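Local structure of uncharacterized protein (4FTD) at residues Asp295-Thr300 and Ser314-Pro319; Gly337-Pro342 and Val355-Gln360. The protein is of unknown function but combines a six-bladed beta-propeller with an immunoglobulin-like domain, and may take part in carbohydrate metabolism. One frame throughout, in Å; residues are numbered along the deposited sequence.

How the interactions relate
Interactions 1 and 2 meet where one propeller blade gives way to the next. Interaction 1 sits at a hairpin turn of the blade that holds strands 300-304, 311-315 and 318-323, and interaction 2 opens the sheet that follows it in the chain. Their centres lie about 8 Å apart and they touch directly. S314 OG of interaction 1 probably hydrogen-bonds to A339 O of interaction 2 at 2.7 Å, and I316 CD1 packs on A358 CB at 3.4 Å. A third touch brings V299 CG2 to 3.6 Å from Q360 OE1. The seam between the two blades thus joins a polar bond to side-chain packing.

Interaction 1 (Asp295-Thr300 and Ser314-Pro319); sequences DATMVT and SGIRVP
D295 and R317 meet twice, through backbone and side chain. R317 N donates to D295 O at 2.9 Å, while R317 NE forms a salt bridge with D295 OD1 at 2.9 Å and 159°. The two flat groups stand 82° apart: OD1 lies at the guanidinium edge, in its plane, yet NE comes to OD1 from above the carboxylate plane. The bend at chi3 of R317 (-64°) places NE for this bond. A water donates to D295 OD1 and accepts from R317 NH2, making a third, water-mediated link. Deeper in, I316 crosses T297 at about a right angle, its CG1 3.2 Å from T297 OG1, and its CD1 lies 3.8 Å from V299 CB. The T297 hydroxyl is held by two bonds: it donates to A296 O at 2.6 Å and accepts from V299 N at 3.1 Å in an ST turn. An alanine here, lacking OG1 and CG2, would probably leave A296 O and the V299 N-H without this partner and open a gap beside I316 and the R317 guanidinium. Farther along, T300 OG1 donates to S314 O at 2.7 Å and accepts from W313 NE1. The loop arriving from strand 281-291 is thereby laid over the 315-318 turn of the next blade, with the ion pair and its water on the more exposed side, and with the T300 hydroxyl on S314 O at the buried end.

Interaction 2 (Gly337-Pro342 and Val355-Gln360); sequences GEAVAP and VCTAGQ
E338 OE1 is gripped by two successive backbone N-H groups, a strong bond from Q360 N at 2.9 Å and 162° and a weak one from G359 N at 121°. The Q360 bond uses the syn lone pair of OE1. CD of the glutamate stands anti to CA (chi2 -169°), and the chain, extended beyond CG, carries the carboxylate to the 359-360 backbone. E338 OE2 bonds to S364 OG, and a water links it to Q360 O. Next along, A358 N donates to E338 O at 3.0 Å, after which regular antiparallel pairing takes over. V340 and C356 form a hydrogen-bonded pair, V340 N to C356 O at 2.9 Å and C356 N to V340 O at 3.1 Å. On the face shared by A339 and T357, A339 CB rests on V355 CG2 at 3.7 Å, and V355 CG1 reaches the P342 ring CB at 4.2 Å, beyond the corner at A341. V340 CG2 instead meets A358 CB at 4.1 Å. T357 OG1 turns to S367 and A369 N. The short strand 339-340 is thus fastened to strand 350-357 by backbone hydrogen bonds, while the carboxylate carries the pairing past the strand's end by accepting the N-H groups of G359 and Q360.

Interaction 1 (Asp295-Thr300 and Ser314-Pro319)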
loop_
_atom_site.group_PDB
_atom_site.type_symbol
_atom_site.label_atom_id
_atom_site.label_comp_id
_atom_site.label_asym_id
_atom_site.label_seq_id
_atom_site.Cartn_x
_atom_site.Cartn_y
_atom_site.Cartn_z
ATOM N N ASP A 295 0.088 22.842 -13.082
ATOM C CA ASP A 295 1.039 21.751 -12.847
ATOM C C ASP A 295 0.404 20.441 -12.362
ATOM O O ASP A 295 1.062 19.418 -12.412
ATOM C CB ASP A 295 2.116 22.128 -11.852
ATOM C CG ASP A 295 3.264 22.945 -12.485
ATOM O OD1 ASP A 295 3.538 22.833 -13.703
ATOM O OD2 ASP A 295 3.910 23.695 -11.744
ATOM N N ALA A 296 -0.828 20.488 -11.850
ATOM C CA ALA A 296 -1.566 19.265 -11.499
ATOM C C ALA A 296 -1.837 18.449 -12.753
ATOM O O ALA A 296 -1.785 17.223 -12.709
ATOM C CB ALA A 296 -2.893 19.584 -10.807
ATOM N N THR A 297 -2.144 19.151 -13.845
ATOM C CA THR A 297 -2.593 18.573 -15.122
ATOM C C THR A 297 -3.940 17.857 -14.975
ATOM O O THR A 297 -4.596 17.862 -13.915
ATOM C CB THR A 297 -1.546 17.616 -15.793
ATOM O OG1 THR A 297 -1.589 16.332 -15.139
ATOM C CG2 THR A 297 -0.110 18.202 -15.752
HETATM N N MSE A 298 -4.370 17.225 -16.060
HETATM C CA MSE A 298 -5.560 16.377 -16.025
HETATM C C MSE A 298 -5.387 15.063 -15.251
HETATM O O MSE A 298 -6.411 14.423 -14.950
HETATM C CB MSE A 298 -5.981 16.033 -17.434
HETATM C CG MSE A 298 -4.888 15.246 -18.199
HETATM SE SE MSE A 298 -5.623 14.600 -19.835
HETATM C CE MSE A 298 -6.637 13.123 -19.185
ATOM N N VAL A 299 -4.127 14.641 -15.005
ATOM C CA VAL A 299 -3.777 13.431 -14.231
ATOM C C VAL A 299 -3.385 13.869 -12.833
ATOM O O VAL A 299 -2.242 14.211 -12.555
ATOM C CB VAL A 299 -2.680 12.576 -14.896
ATOM C CG1 VAL A 299 -2.526 11.204 -14.175
ATOM C CG2 VAL A 299 -3.010 12.402 -16.386
ATOM N N THR A 300 -4.380 13.867 -11.946
ATOM C CA THR A 300 -4.247 14.404 -10.577
ATOM C C THR A 300 -5.336 13.761 -9.712
ATOM O O THR A 300 -6.377 13.315 -10.238
ATOM C CB THR A 300 -4.387 15.943 -10.569
ATOM O OG1 THR A 300 -4.161 16.476 -9.260
ATOM C CG2 THR A 300 -5.764 16.371 -11.114
ATOM N N SER A 314 -1.912 15.086 -5.311
ATOM C CA SER A 314 -0.777 15.057 -6.205
ATOM C C SER A 314 -1.221 15.044 -7.663
ATOM O O SER A 314 -2.420 14.813 -7.996
ATOM C CB SER A 314 0.187 13.901 -5.897
ATOM O OG SER A 314 -0.259 12.669 -6.458
ATOM N N GLY A 315 -0.230 15.320 -8.516
ATOM C CA GLY A 315 -0.391 15.387 -9.964
ATOM C C GLY A 315 0.960 15.236 -10.657
ATOM O O GLY A 315 2.003 15.013 -10.006
ATOM N N ILE A 316 0.950 15.385 -11.968
ATOM C CA ILE A 316 2.131 15.155 -12.784
ATOM C C ILE A 316 3.305 16.004 -12.340
ATOM O O ILE A 316 4.408 15.484 -12.175
ATOM C CB ILE A 316 1.826 15.266 -14.309
ATOM C CG1 ILE A 316 0.755 14.225 -14.724
ATOM C CG2 ILE A 316 3.081 15.044 -15.123
ATOM C CD1 ILE A 316 1.083 12.766 -14.413
ATOM N N ARG A 317 3.057 17.285 -12.126
ATOM C CA ARG A 317 4.082 18.213 -11.620
ATOM C C ARG A 317 3.687 18.839 -10.271
ATOM O O ARG A 317 4.073 19.973 -9.966
ATOM C CB ARG A 317 4.391 19.300 -12.668
ATOM C CG ARG A 317 5.045 18.748 -13.932
ATOM C CD ARG A 317 5.336 19.863 -14.923
ATOM N NE ARG A 317 4.119 20.502 -15.406
ATOM C CZ ARG A 317 3.269 19.975 -16.301
ATOM N NH1 ARG A 317 3.467 18.775 -16.846
ATOM N NH2 ARG A 317 2.197 20.645 -16.649
ATOM N N VAL A 318 2.907 18.100 -9.480
ATOM C CA VAL A 318 2.545 18.471 -8.116
ATOM C C VAL A 318 2.985 17.301 -7.217
ATOM O O VAL A 318 2.355 16.216 -7.232
ATOM C CB VAL A 318 1.034 18.777 -7.915
ATOM C CG1 VAL A 318 0.764 19.046 -6.426
ATOM C CG2 VAL A 318 0.581 19.993 -8.771
ATOM N N PRO A 319 4.083 17.485 -6.456
ATOM C CA PRO A 319 4.472 16.477 -5.460
ATOM C C PRO A 319 3.340 16.236 -4.475
ATOM O O PRO A 319 2.518 17.125 -4.290
ATOM C CB PRO A 319 5.643 17.133 -4.711
ATOM C CG PRO A 319 6.078 18.263 -5.544
ATOM C CD PRO A 319 4.904 18.699 -6.356
HETATM O O HOH W 1 1.956 23.377 -15.889
#

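Interaction 2 (Gly337-Pro342 and Val355-Gln360)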
loop_
_atom_site.group_PDB
_atom_site.type_symbol
_atom_site.label_atom_id
_atom_site.label_comp_id
_atom_site.label_asym_id
_atom_site.label_seq_id
_atom_site.Cartn_x
_atom_site.Cartn_y
_atom_site.Cartn_z
ATOM N N GLY A 337 8.029 12.461 -8.924
ATOM C CA GLY A 337 8.175 11.440 -9.991
ATOM C C GLY A 337 6.878 11.031 -10.712
ATOM O O GLY A 337 6.771 9.901 -11.237
ATOM N N GLU A 338 5.916 11.964 -10.757
ATOM C CA GLU A 338 4.595 11.805 -11.351
ATOM C C GLU A 338 3.705 10.808 -10.591
ATOM O O GLU A 338 2.806 10.214 -11.199
ATOM C CB GLU A 338 4.654 11.424 -12.849
ATOM C CG GLU A 338 5.582 12.323 -13.691
ATOM C CD GLU A 338 5.413 12.089 -15.189
ATOM O OE1 GLU A 338 4.415 11.463 -15.629
ATOM O OE2 GLU A 338 6.299 12.533 -15.937
ATOM N N ALA A 339 3.970 10.649 -9.280
ATOM C CA ALA A 339 3.138 9.885 -8.370
ATOM C C ALA A 339 1.759 10.541 -8.333
ATOM O O ALA A 339 1.610 11.739 -8.100
ATOM C CB ALA A 339 3.729 9.832 -6.973
ATOM N N VAL A 340 0.768 9.729 -8.625
ATOM C CA VAL A 340 -0.628 10.099 -8.594
ATOM C C VAL A 340 -1.387 9.033 -7.776
ATOM O O VAL A 340 -0.802 8.074 -7.269
ATOM C CB VAL A 340 -1.234 10.303 -10.030
ATOM C CG1 VAL A 340 -0.492 11.439 -10.769
ATOM C CG2 VAL A 340 -1.230 9.033 -10.869
ATOM N N ALA A 341 -2.671 9.276 -7.567
ATOM C CA ALA A 341 -3.531 8.436 -6.720
ATOM C C ALA A 341 -2.919 8.098 -5.321
ATOM O O ALA A 341 -2.866 6.950 -4.941
ATOM C CB ALA A 341 -3.916 7.171 -7.489
ATOM N N PRO A 342 -2.470 9.115 -4.557
ATOM C CA PRO A 342 -1.795 8.899 -3.250
ATOM C C PRO A 342 -2.735 8.431 -2.142
ATOM O O PRO A 342 -3.633 9.193 -1.727
ATOM C CB PRO A 342 -1.219 10.296 -2.915
ATOM C CG PRO A 342 -2.137 11.233 -3.613
ATOM C CD PRO A 342 -2.621 10.542 -4.843
ATOM N N VAL A 355 1.278 4.812 -4.200
ATOM C CA VAL A 355 1.089 5.708 -5.346
ATOM C C VAL A 355 1.274 4.922 -6.613
ATOM O O VAL A 355 1.780 3.784 -6.575
ATOM C CB VAL A 355 2.060 6.909 -5.345
ATOM C CG1 VAL A 355 1.874 7.775 -4.112
ATOM C CG2 VAL A 355 3.509 6.460 -5.506
ATOM N N CYS A 356 0.797 5.476 -7.737
ATOM C CA CYS A 356 1.195 4.945 -9.046
ATOM C C CYS A 356 1.818 6.060 -9.830
ATOM O O CYS A 356 1.225 7.153 -9.929
ATOM C CB CYS A 356 0.010 4.337 -9.820
ATOM S SG CYS A 356 0.496 3.464 -11.322
ATOM N N THR A 357 3.001 5.839 -10.405
ATOM C CA THR A 357 3.605 6.921 -11.200
ATOM C C THR A 357 2.955 6.859 -12.611
ATOM O O THR A 357 2.789 5.782 -13.156
ATOM C CB THR A 357 5.139 6.861 -11.218
ATOM O OG1 THR A 357 5.474 5.602 -11.764
ATOM C CG2 THR A 357 5.768 7.052 -9.755
ATOM N N ALA A 358 2.587 8.013 -13.174
ATOM C CA ALA A 358 1.715 8.086 -14.369
ATOM C C ALA A 358 2.415 7.954 -15.715
ATOM O O ALA A 358 2.034 7.124 -16.570
ATOM C CB ALA A 358 0.899 9.377 -14.324
ATOM N N GLY A 359 3.437 8.775 -15.941
ATOM C CA GLY A 359 4.056 8.793 -17.256
ATOM C C GLY A 359 3.235 9.547 -18.295
ATOM O O GLY A 359 2.885 8.993 -19.327
ATOM N N GLN A 360 3.002 10.832 -18.036
ATOM C CA GLN A 360 2.177 11.700 -18.897
ATOM C C GLN A 360 3.084 12.451 -19.824
ATOM O O GLN A 360 3.911 13.224 -19.358
ATOM C CB GLN A 360 1.373 12.692 -18.035
ATOM C CG GLN A 360 0.498 13.701 -18.781
ATOM C CD GLN A 360 -0.664 13.058 -19.513
ATOM O OE1 GLN A 360 -0.995 11.928 -19.282
ATOM N NE2 GLN A 360 -1.279 13.797 -20.420
HETATM O O HOH W 2 5.801 14.144 -17.781
#